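Local coordinates for protein thermospermine synthase (Medicago truncatula, PDB 6BQ6) that probably makes the tetraamine thermospermine by transferring an aminopropyl group from decarboxylated S-adenosylmethionine to spermidine, at residues B[71-75]-B[76-80]; B[132-135]-B[136-139]; B[143-146]-B[147-150]. One frame throughout, in Å; residues are numbered along the deposited sequence. Where two conformers were deposited one is given.

Interaction 1: B[71-75]-B[76-80]. With TER (N-(3-amino-propyl)-N-(5-aminopropyl)-1,4-diaminobutane), chain F.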
ATOM      1  N   LEU B  71       4.369  12.489  15.197  1.00 22.83           N
ATOM      2  CA  LEU B  71       5.450  13.282  14.664  1.00 22.52           C
ATOM      3  C   LEU B  71       6.273  12.361  13.786  1.00 22.09           C
ATOM      4  O   LEU B  71       6.743  11.315  14.249  1.00 22.62           O
ATOM      5  CB  LEU B  71       6.272  13.888  15.785  1.00 22.97           C
ATOM      6  CG  LEU B  71       7.483  14.709  15.337  1.00 23.70           C
ATOM      7  CD1 LEU B  71       7.056  16.009  14.645  1.00 24.62           C
ATOM      8  CD2 LEU B  71       8.409  14.994  16.516  1.00 25.38           C
ATOM      9  N   VAL B  72       6.475  12.762  12.545  1.00 23.07           N
ATOM     10  CA  VAL B  72       7.250  12.009  11.561  1.00 24.83           C
ATOM     11  C   VAL B  72       8.386  12.844  11.021  1.00 26.48           C
ATOM     12  O   VAL B  72       8.155  13.965  10.598  1.00 25.66           O
ATOM     13  CB  VAL B  72       6.301  11.578  10.417  1.00 26.19           C
ATOM     14  CG1 VAL B  72       6.993  10.754   9.325  1.00 27.78           C
ATOM     15  CG2 VAL B  72       5.149  10.795  11.027  1.00 26.31           C
ATOM     16  N   LEU B  73       9.609  12.284  11.061  1.00 28.76           N
ATOM     17  CA  LEU B  73      10.785  12.987  10.568  1.00 32.95           C
ATOM     18  C   LEU B  73      11.383  12.166   9.445  1.00 34.64           C
ATOM     19  O   LEU B  73      11.686  10.991   9.644  1.00 37.62           O
ATOM     20  CB  LEU B  73      11.825  13.202  11.644  1.00 33.49           C
ATOM     21  CG  LEU B  73      11.422  14.077  12.828  1.00 34.68           C
ATOM     22  CD1 LEU B  73      12.583  14.230  13.796  1.00 36.09           C
ATOM     23  CD2 LEU B  73      10.862  15.439  12.433  1.00 35.21           C
ATOM     24  N   ASP B  74      11.483  12.779   8.274  1.00 38.79           N
ATOM     25  CA  ASP B  74      11.958  12.105   7.042  1.00 42.17           C
ATOM     26  C   ASP B  74      11.224  10.782   6.813  1.00 41.90           C
ATOM     27  O   ASP B  74      11.831   9.752   6.554  1.00 43.87           O
ATOM     28  CB  ASP B  74      13.489  11.940   7.088  1.00 43.13           C
ATOM     29  CG  ASP B  74      14.252  13.154   6.486  1.00 44.67           C
ATOM     30  OD1 ASP B  74      13.707  13.932   5.656  1.00 44.97           O
ATOM     31  OD2 ASP B  74      15.428  13.293   6.832  1.00 45.53           O
ATOM     32  N   GLY B  75       9.904  10.837   6.965  1.00 40.56           N
ATOM     33  CA  GLY B  75       9.021   9.694   6.806  1.00 39.59           C
ATOM     34  C   GLY B  75       9.137   8.572   7.815  1.00 38.85           C
ATOM     35  O   GLY B  75       8.588   7.479   7.594  1.00 38.12           O
ATOM     36  N   LYS B  76       9.845   8.820   8.915  1.00 36.83           N
ATOM     37  CA  LYS B  76       9.988   7.852   9.975  1.00 36.09           C
ATOM     38  C   LYS B  76       9.298   8.394  11.209  1.00 32.56           C
ATOM     39  O   LYS B  76       9.603   9.473  11.689  1.00 31.27           O
ATOM     40  CB  LYS B  76      11.455   7.568  10.241  1.00 39.88           C
ATOM     41  CG  LYS B  76      12.235   7.192   8.976  1.00 44.42           C
ATOM     42  CD  LYS B  76      13.135   5.982   9.176  1.00 51.07           C
ATOM     43  CE  LYS B  76      14.329   6.290  10.077  1.00 54.48           C
ATOM     44  NZ  LYS B  76      14.854   5.032  10.692  1.00 57.96           N
ATOM     45  N   LEU B  77       8.316   7.647  11.672  1.00 29.86           N
ATOM     46  CA  LEU B  77       7.633   7.949  12.866  1.00 28.35           C
ATOM     47  C   LEU B  77       8.613   8.095  14.024  1.00 29.95           C
ATOM     48  O   LEU B  77       9.505   7.216  14.215  1.00 28.79           O
ATOM     49  CB  LEU B  77       6.679   6.821  13.145  1.00 29.87           C
ATOM     50  CG  LEU B  77       5.922   6.921  14.434  1.00 30.82           C
ATOM     51  CD1 LEU B  77       4.871   7.988  14.360  1.00 30.36           C
ATOM     52  CD2 LEU B  77       5.320   5.562  14.717  1.00 32.59           C
ATOM     53  N   GLN B  78       8.467   9.197  14.773  1.00 27.37           N
ATOM     54  CA  GLN B  78       9.287   9.452  15.972  1.00 28.59           C
ATOM     55  C   GLN B  78       8.524   9.222  17.251  1.00 28.35           C
ATOM     56  O   GLN B  78       9.043   8.648  18.235  1.00 32.26           O
ATOM     57  CB  GLN B  78       9.745  10.906  15.976  1.00 29.23           C
ATOM     58  CG  GLN B  78      10.491  11.338  14.751  1.00 32.11           C
ATOM     59  CD  GLN B  78      11.792  10.614  14.616  1.00 36.29           C
ATOM     60  OE1 GLN B  78      12.657  10.708  15.493  1.00 40.11           O
ATOM     61  NE2 GLN B  78      11.956   9.880  13.522  1.00 38.93           N
ATOM     62  N   SER B  79       7.330   9.784  17.316  1.00 27.29           N
ATOM     63  CA  SER B  79       6.561   9.824  18.532  1.00 29.77           C
ATOM     64  C   SER B  79       5.122   9.814  18.179  1.00 27.78           C
ATOM     65  O   SER B  79       4.730  10.572  17.305  1.00 29.41           O
ATOM     66  CB  SER B  79       6.897  11.114  19.289  1.00 34.25           C
ATOM     67  OG  SER B  79       5.843  11.544  20.150  1.00 40.34           O
ATOM     68  N   ALA B  80       4.325   8.947  18.796  1.00 24.94           N
ATOM     69  CA  ALA B  80       2.883   9.060  18.708  1.00 24.41           C
ATOM     70  C   ALA B  80       2.276   9.436  20.021  1.00 25.54           C
ATOM     71  O   ALA B  80       2.692   9.000  21.089  1.00 24.83           O
ATOM     72  CB  ALA B  80       2.264   7.783  18.204  1.00 24.42           C
TER
HETATM   73  N1  TER F 402      15.915  12.795  16.661  1.00 54.71           N
HETATM   74  C2  TER F 402      15.225  12.621  17.923  1.00 51.61           C
HETATM   75  C3  TER F 402      15.484  11.221  18.468  1.00 48.87           C
HETATM   76  C4  TER F 402      14.821  10.131  17.667  1.00 47.73           C
HETATM   77  N5  TER F 402      14.879   8.870  18.370  1.00 49.96           N
HETATM   78  C6  TER F 402      13.671   8.114  18.610  1.00 47.19           C
HETATM   79  C7  TER F 402      13.932   6.618  18.537  1.00 47.30           C
HETATM   80  C8  TER F 402      12.628   5.906  18.226  1.00 47.09           C
HETATM   81  N9  TER F 402      12.374   5.797  16.805  1.00 45.86           N
HETATM   82  C10 TER F 402      11.152   5.164  16.380  1.00 45.94           C
HETATM   83  C11 TER F 402      11.227   4.478  15.034  1.00 46.42           C
HETATM   84  C12 TER F 402       9.990   3.591  14.896  1.00 47.80           C
HETATM   85  C13 TER F 402       9.749   3.110  13.473  1.00 49.60           C
HETATM   86  N14 TER F 402      10.995   2.770  12.809  1.00 52.92           N
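Lys76 O is gripped by two donors that come at it from opposite faces of its carbonyl plane. Leu73 N reaches Lys76 O at 2.9 Å, tilted from the plane, and Gln78 NE2 reaches the same Lys76 O at 3.0 Å from above the other face. The second bond is nearly straight, 169° at the hydrogen, and Lys76 O lies almost in the amide plane of Gln78. To get there the glutamine folds back over its own strand, with CG beside the backbone N and a further bend at chi2 (-65°). Gln78 CG then rests 3.5 Å from Leu73 CG, the two side chains crossing at about a right angle. The bond through NE2 fixes the turn of the amide and leaves Gln78 OE1 facing the bound ligand, 3.1 Å from C4 of thermospermine. These residues belong to a beta hairpin whose strands, 70-73 and 76-80, are joined by a type I' turn from Leu73 to Lys76, with both Asp74 and Gly75 at positive phi. Lys76 N closes the turn on Leu73 O. Farther along, a classic beta bulge sets Gln78 and Ser79 together opposite Leu71: Leu71 O takes Gln78 N at 2.8 Å and, more weakly, Ser79 N, while Leu71 N gives to Ser79 O. Val72 and Leu77 turn to the face opposite Leu71, Leu73, Lys76 and Ser79, where Tyr31 of strand 29-34 touches both. Leu77 N bonds to Glu33 OE1 of the ligand pocket, and Leu77 O lies 3.3 Å from C11 of thermospermine.

Interaction 2: B[132-135]-B[136-139]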
ATOM      1  N   ASP B 132      20.363  19.832  20.479  1.00 25.48           N
ATOM      2  CA  ASP B 132      19.801  19.251  19.246  1.00 27.67           C
ATOM      3  C   ASP B 132      20.354  20.036  18.101  1.00 28.04           C
ATOM      4  O   ASP B 132      20.535  21.237  18.214  1.00 27.64           O
ATOM      5  CB  ASP B 132      18.257  19.300  19.246  1.00 29.40           C
ATOM      6  CG  ASP B 132      17.617  18.368  18.191  1.00 31.44           C
ATOM      7  OD1 ASP B 132      17.679  18.617  16.942  1.00 33.36           O
ATOM      8  OD2 ASP B 132      17.042  17.335  18.608  1.00 32.46           O
ATOM      9  N   ILE B 133      20.604  19.354  17.000  1.00 27.87           N
ATOM     10  CA  ILE B 133      21.236  20.001  15.879  1.00 29.49           C
ATOM     11  C   ILE B 133      20.226  20.779  15.030  1.00 29.03           C
ATOM     12  O   ILE B 133      20.619  21.666  14.317  1.00 28.78           O
ATOM     13  CB  ILE B 133      22.047  19.000  15.064  1.00 31.92           C
ATOM     14  CG1 ILE B 133      23.154  19.740  14.335  1.00 34.91           C
ATOM     15  CG2 ILE B 133      21.146  18.150  14.162  1.00 32.78           C
ATOM     16  CD1 ILE B 133      24.357  18.883  14.013  1.00 37.96           C
ATOM     17  N   ASP B 134      18.938  20.455  15.122  1.00 28.53           N
ATOM     18  CA  ASP B 134      17.931  20.982  14.191  1.00 28.30           C
ATOM     19  C   ASP B 134      16.988  21.880  14.924  1.00 28.03           C
ATOM     20  O   ASP B 134      16.009  21.448  15.504  1.00 27.28           O
ATOM     21  CB  ASP B 134      17.185  19.845  13.469  1.00 29.88           C
ATOM     22  CG  ASP B 134      16.354  20.339  12.294  1.00 29.69           C
ATOM     23  OD1 ASP B 134      16.178  21.569  12.142  1.00 31.05           O
ATOM     24  OD2 ASP B 134      15.953  19.502  11.476  1.00 30.03           O
ATOM     25  N   GLU B 135      17.285  23.180  14.882  1.00 27.67           N
ATOM     26  CA  GLU B 135      16.450  24.149  15.547  1.00 28.28           C
ATOM     27  C   GLU B 135      15.021  24.145  15.026  1.00 27.52           C
ATOM     28  O   GLU B 135      14.078  24.456  15.757  1.00 27.64           O
ATOM     29  CB  GLU B 135      17.061  25.545  15.371  1.00 31.31           C
ATOM     30  CG  GLU B 135      16.360  26.613  16.189  1.00 34.69           C
ATOM     31  CD  GLU B 135      17.157  27.908  16.218  1.00 39.39           C
ATOM     32  OE1 GLU B 135      17.846  28.178  15.209  1.00 42.22           O
ATOM     33  OE2 GLU B 135      17.092  28.642  17.240  1.00 40.84           O
ATOM     34  N   GLU B 136      14.825  23.762  13.776  1.00 28.57           N
ATOM     35  CA  GLU B 136      13.450  23.788  13.217  1.00 29.91           C
ATOM     36  C   GLU B 136      12.596  22.726  13.846  1.00 27.77           C
ATOM     37  O   GLU B 136      11.423  22.959  14.096  1.00 28.23           O
ATOM     38  CB  GLU B 136      13.475  23.692  11.701  1.00 33.62           C
ATOM     39  CG  GLU B 136      13.930  25.032  11.112  1.00 38.78           C
ATOM     40  CD  GLU B 136      13.755  25.130   9.613  1.00 42.63           C
ATOM     41  OE1 GLU B 136      12.782  24.547   9.107  1.00 44.24           O
ATOM     42  OE2 GLU B 136      14.609  25.794   8.957  1.00 47.77           O
ATOM     43  N   VAL B 137      13.191  21.596  14.213  1.00 26.79           N
ATOM     44  CA  VAL B 137      12.433  20.546  14.926  1.00 25.47           C
ATOM     45  C   VAL B 137      12.051  21.059  16.319  1.00 24.18           C
ATOM     46  O   VAL B 137      10.923  20.909  16.748  1.00 23.02           O
ATOM     47  CB  VAL B 137      13.219  19.239  15.028  1.00 27.36           C
ATOM     48  CG1 VAL B 137      12.540  18.256  16.009  1.00 28.96           C
ATOM     49  CG2 VAL B 137      13.385  18.611  13.648  1.00 29.67           C
ATOM     50  N   VAL B 138      12.995  21.682  17.026  1.00 23.03           N
ATOM     51  CA  VAL B 138      12.723  22.198  18.370  1.00 24.48           C
ATOM     52  C   VAL B 138      11.597  23.197  18.309  1.00 24.83           C
ATOM     53  O   VAL B 138      10.653  23.150  19.100  1.00 24.37           O
ATOM     54  CB  VAL B 138      13.962  22.868  18.998  1.00 25.64           C
ATOM     55  CG1 VAL B 138      13.609  23.538  20.313  1.00 26.90           C
ATOM     56  CG2 VAL B 138      15.006  21.792  19.211  1.00 26.14           C
ATOM     57  N   GLU B 139      11.723  24.129  17.381  1.00 25.09           N
ATOM     58  CA  GLU B 139      10.734  25.212  17.312  1.00 26.85           C
ATOM     59  C   GLU B 139       9.365  24.680  16.887  1.00 26.01           C
ATOM     60  O   GLU B 139       8.340  25.124  17.415  1.00 24.62           O
ATOM     61  CB  GLU B 139      11.247  26.309  16.398  1.00 29.41           C
ATOM     62  CG  GLU B 139      12.381  27.123  17.031  1.00 32.57           C
ATOM     63  CD  GLU B 139      11.948  27.928  18.273  1.00 36.30           C
ATOM     64  OE1 GLU B 139      10.778  28.365  18.373  1.00 41.92           O
ATOM     65  OE2 GLU B 139      12.753  28.061  19.198  1.00 40.52           O
TER
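Asp134 caps the first turn of helix 135-144: its OD1 accepts from Glu136 N at 3.1 Å, met from above the carboxylate plane in a bent bond of 136°. With CG turned away from its own N (chi1 -168°), the carboxylate reaches forward over the helix start, and Asp134 OD2 comes 3.5 Å from Val137 CG2. Asp134 O accepts two weak bonds, from Val137 N and Val138 N, before the regular Glu139 N to Glu135 O bond at 2.9 Å. On the outer side Glu135 and Glu139 run alongside each other, CG to CG 4.1 Å. One step back, Asp132 positions the cap through an Asx turn: its OD1 takes Asp134 N at 2.9 Å on the anti lone pair, while its CB packs on Val138 CG2. Ser54 OG and Gln57 NE2 both bond to Asp134 OD2. Asp132 and Gln57 both belong to the adenosine site, which holds no adenosine in this chain. A leucine in place of Asp134 would probably leave Glu136 N without its cap and Gln57 freer to turn. A buried carboxylate at a helix N-terminus, with donors on both oxygens, is likely to be stabilised in its charged form.

Interaction 3: B[143-146]-B[147-150]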
ATOM      1  N   SER B 143       5.974  24.641  19.506  1.00 25.41           N
ATOM      2  CA  SER B 143       4.676  25.191  19.098  1.00 27.14           C
ATOM      3  C   SER B 143       3.537  24.182  18.989  1.00 27.70           C
ATOM      4  O   SER B 143       2.371  24.495  19.340  1.00 28.86           O
ATOM      5  CB  SER B 143       4.819  25.947  17.772  1.00 29.16           C
ATOM      6  OG  SER B 143       5.124  27.300  18.067  1.00 31.45           O
ATOM      7  N   TYR B 144       3.843  22.988  18.495  1.00 27.32           N
ATOM      8  CA  TYR B 144       2.803  22.011  18.165  1.00 28.20           C
ATOM      9  C   TYR B 144       2.607  20.861  19.097  1.00 28.49           C
ATOM     10  O   TYR B 144       1.548  20.243  19.046  1.00 29.83           O
ATOM     11  CB  TYR B 144       3.048  21.477  16.776  1.00 28.11           C
ATOM     12  CG  TYR B 144       2.824  22.557  15.732  1.00 29.86           C
ATOM     13  CD1 TYR B 144       1.555  23.056  15.497  1.00 32.91           C
ATOM     14  CD2 TYR B 144       3.879  23.082  14.993  1.00 30.62           C
ATOM     15  CE1 TYR B 144       1.347  24.039  14.515  1.00 34.35           C
ATOM     16  CE2 TYR B 144       3.675  24.063  14.041  1.00 31.82           C
ATOM     17  CZ  TYR B 144       2.412  24.537  13.818  1.00 32.94           C
ATOM     18  OH  TYR B 144       2.198  25.479  12.839  1.00 35.27           O
ATOM     19  N   LEU B 145       3.578  20.554  19.955  1.00 26.15           N
ATOM     20  CA  LEU B 145       3.384  19.482  20.908  1.00 27.00           C
ATOM     21  C   LEU B 145       2.980  20.074  22.240  1.00 27.37           C
ATOM     22  O   LEU B 145       3.802  20.302  23.122  1.00 27.57           O
ATOM     23  CB  LEU B 145       4.600  18.555  21.007  1.00 27.30           C
ATOM     24  CG  LEU B 145       5.088  17.892  19.722  1.00 28.29           C
ATOM     25  CD1 LEU B 145       6.164  16.838  20.008  1.00 27.41           C
ATOM     26  CD2 LEU B 145       3.962  17.275  18.923  1.00 29.68           C
ATOM     27  N   VAL B 146       1.673  20.253  22.431  1.00 29.02           N
ATOM     28  CA  VAL B 146       1.230  21.012  23.583  1.00 31.06           C
ATOM     29  C   VAL B 146       1.475  20.245  24.894  1.00 29.59           C
ATOM     30  O   VAL B 146       1.704  20.857  25.919  1.00 30.05           O
ATOM     31  CB  VAL B 146      -0.214  21.537  23.441  1.00 34.10           C
ATOM     32  CG1 VAL B 146      -0.558  22.418  24.651  1.00 35.30           C
ATOM     33  CG2 VAL B 146      -0.348  22.372  22.164  1.00 37.53           C
ATOM     34  N   VAL B 147       1.599  18.917  24.834  1.00 29.08           N
ATOM     35  CA  VAL B 147       1.985  18.136  26.001  1.00 28.47           C
ATOM     36  C   VAL B 147       3.291  18.640  26.657  1.00 27.68           C
ATOM     37  O   VAL B 147       3.447  18.529  27.874  1.00 28.01           O
ATOM     38  CB  VAL B 147       2.036  16.609  25.679  1.00 29.00           C
ATOM     39  CG1 VAL B 147       3.142  16.252  24.661  1.00 29.04           C
ATOM     40  CG2 VAL B 147       2.192  15.798  26.936  1.00 29.69           C
ATOM     41  N   ASN B 148       4.189  19.230  25.860  1.00 24.79           N
ATOM     42  CA  ASN B 148       5.482  19.693  26.323  1.00 23.72           C
ATOM     43  C   ASN B 148       5.597  21.185  26.557  1.00 24.59           C
ATOM     44  O   ASN B 148       6.690  21.684  26.832  1.00 22.86           O
ATOM     45  CB  ASN B 148       6.548  19.188  25.346  1.00 22.68           C
ATOM     46  CG  ASN B 148       6.567  17.673  25.284  1.00 21.46           C
ATOM     47  OD1 ASN B 148       6.255  17.003  26.286  1.00 21.47           O
ATOM     48  ND2 ASN B 148       6.937  17.121  24.141  1.00 21.38           N
ATOM     49  N   LYS B 149       4.476  21.896  26.538  1.00 26.05           N
ATOM     50  CA  LYS B 149       4.552  23.375  26.678  1.00 28.20           C
ATOM     51  C   LYS B 149       5.123  23.818  28.029  1.00 27.79           C
ATOM     52  O   LYS B 149       5.986  24.705  28.043  1.00 28.32           O
ATOM     53  CB  LYS B 149       3.188  24.023  26.395  1.00 31.38           C
ATOM     54  CG  LYS B 149       3.288  25.510  26.033  1.00 35.53           C
ATOM     55  CD  LYS B 149       1.942  26.204  26.085  1.00 38.84           C
ATOM     56  CE  LYS B 149       2.060  27.720  26.107  1.00 41.57           C
ATOM     57  NZ  LYS B 149       0.971  28.387  25.348  1.00 44.36           N
ATOM     58  N   GLU B 150       4.647  23.197  29.113  0.50 27.04           N
ATOM     59  CA  GLU B 150       5.199  23.389  30.453  0.50 27.22           C
ATOM     60  C   GLU B 150       6.715  23.172  30.449  0.50 26.60           C
ATOM     61  O   GLU B 150       7.481  24.074  30.799  0.50 26.47           O
ATOM     62  CB  GLU B 150       4.490  22.458  31.459  0.50 28.29           C
ATOM     63  CG  GLU B 150       5.129  22.429  32.838  0.50 29.83           C
ATOM     64  CD  GLU B 150       4.390  21.603  33.898  0.50 31.20           C
ATOM     65  OE1 GLU B 150       3.894  20.467  33.636  0.50 30.67           O
ATOM     66  OE2 GLU B 150       4.340  22.100  35.042  0.50 33.11           O
TER
HETATM   67  O   HOH W   1       2.178  21.340  29.052  1.00 30.73           O
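Leu145 and Asn148 carry the inner side of a short 3-10 turn, through Val146 and Val147, that links helix 135-144 to helix 149-153. Leu145 is the first residue to leave helical geometry, and its O accepts from Asn148 N at 3.0 Å, with the donor well above the carbonyl plane. On this side Asn148 CB lies 3.7 Å from Leu145 O and Asn148 ND2 stands 4.2 Å from Leu145 CB, so the amide runs beside the start of the leucine side chain. Asn148 occupies the N-cap position of the next helix, yet its side chain makes no capping bond there. CG lies beside the backbone N (chi1 -61°), which carries the amide inward: OD1 takes Arg117 NH1, and ND2 gives to Ser114 OG and Glu112 O. Both polar ends of this buried side chain are therefore satisfied by the loop and the start of helix 114-120, which carry a possible Rossmann-type glycine motif. Leu145 packs against Leu61 of strand 58-64, in the N-terminal sheet. The outer side is looser. Val146 and Val147 are exposed; their side chains start away from the other segment, though each CB still touches it, and the aliphatic contact between Val146 CG1 and Lys149 CB is as wide as 4.4 Å. Lys149 starts toward the turn, but its chain then leads outward. What holds this side is backbone and water: Lys149 N bonds to Val146 O at 3.0 Å, and a water gives a hydrogen to that same oxygen at 3.2 Å while accepting from Glu150 N at 3.1 Å.

In the fold
The three contacts follow one another along the chain, with centres 14 to 16 Å apart. Interaction 1 is the last hairpin of the four-stranded N-terminal sheet, in the tetramerisation-domain range; interactions 2 and 3 lie in the catalytic Rossmann-like range and mark the start and the end of helix 135-144. That helix packs against the hairpin: Leu73 CD2 meets Val137 CG2 at 4.2 Å, and Leu71 touches Phe140 and Cys141. Interactions 1 and 3 come no nearer than about 5 Å. The ligand pocket lies where the two domains meet, with interaction 1 supplying thermospermine-pocket residues and interaction 2 an adenosine-binding aspartate, while interaction 3 sits farther out toward the surface.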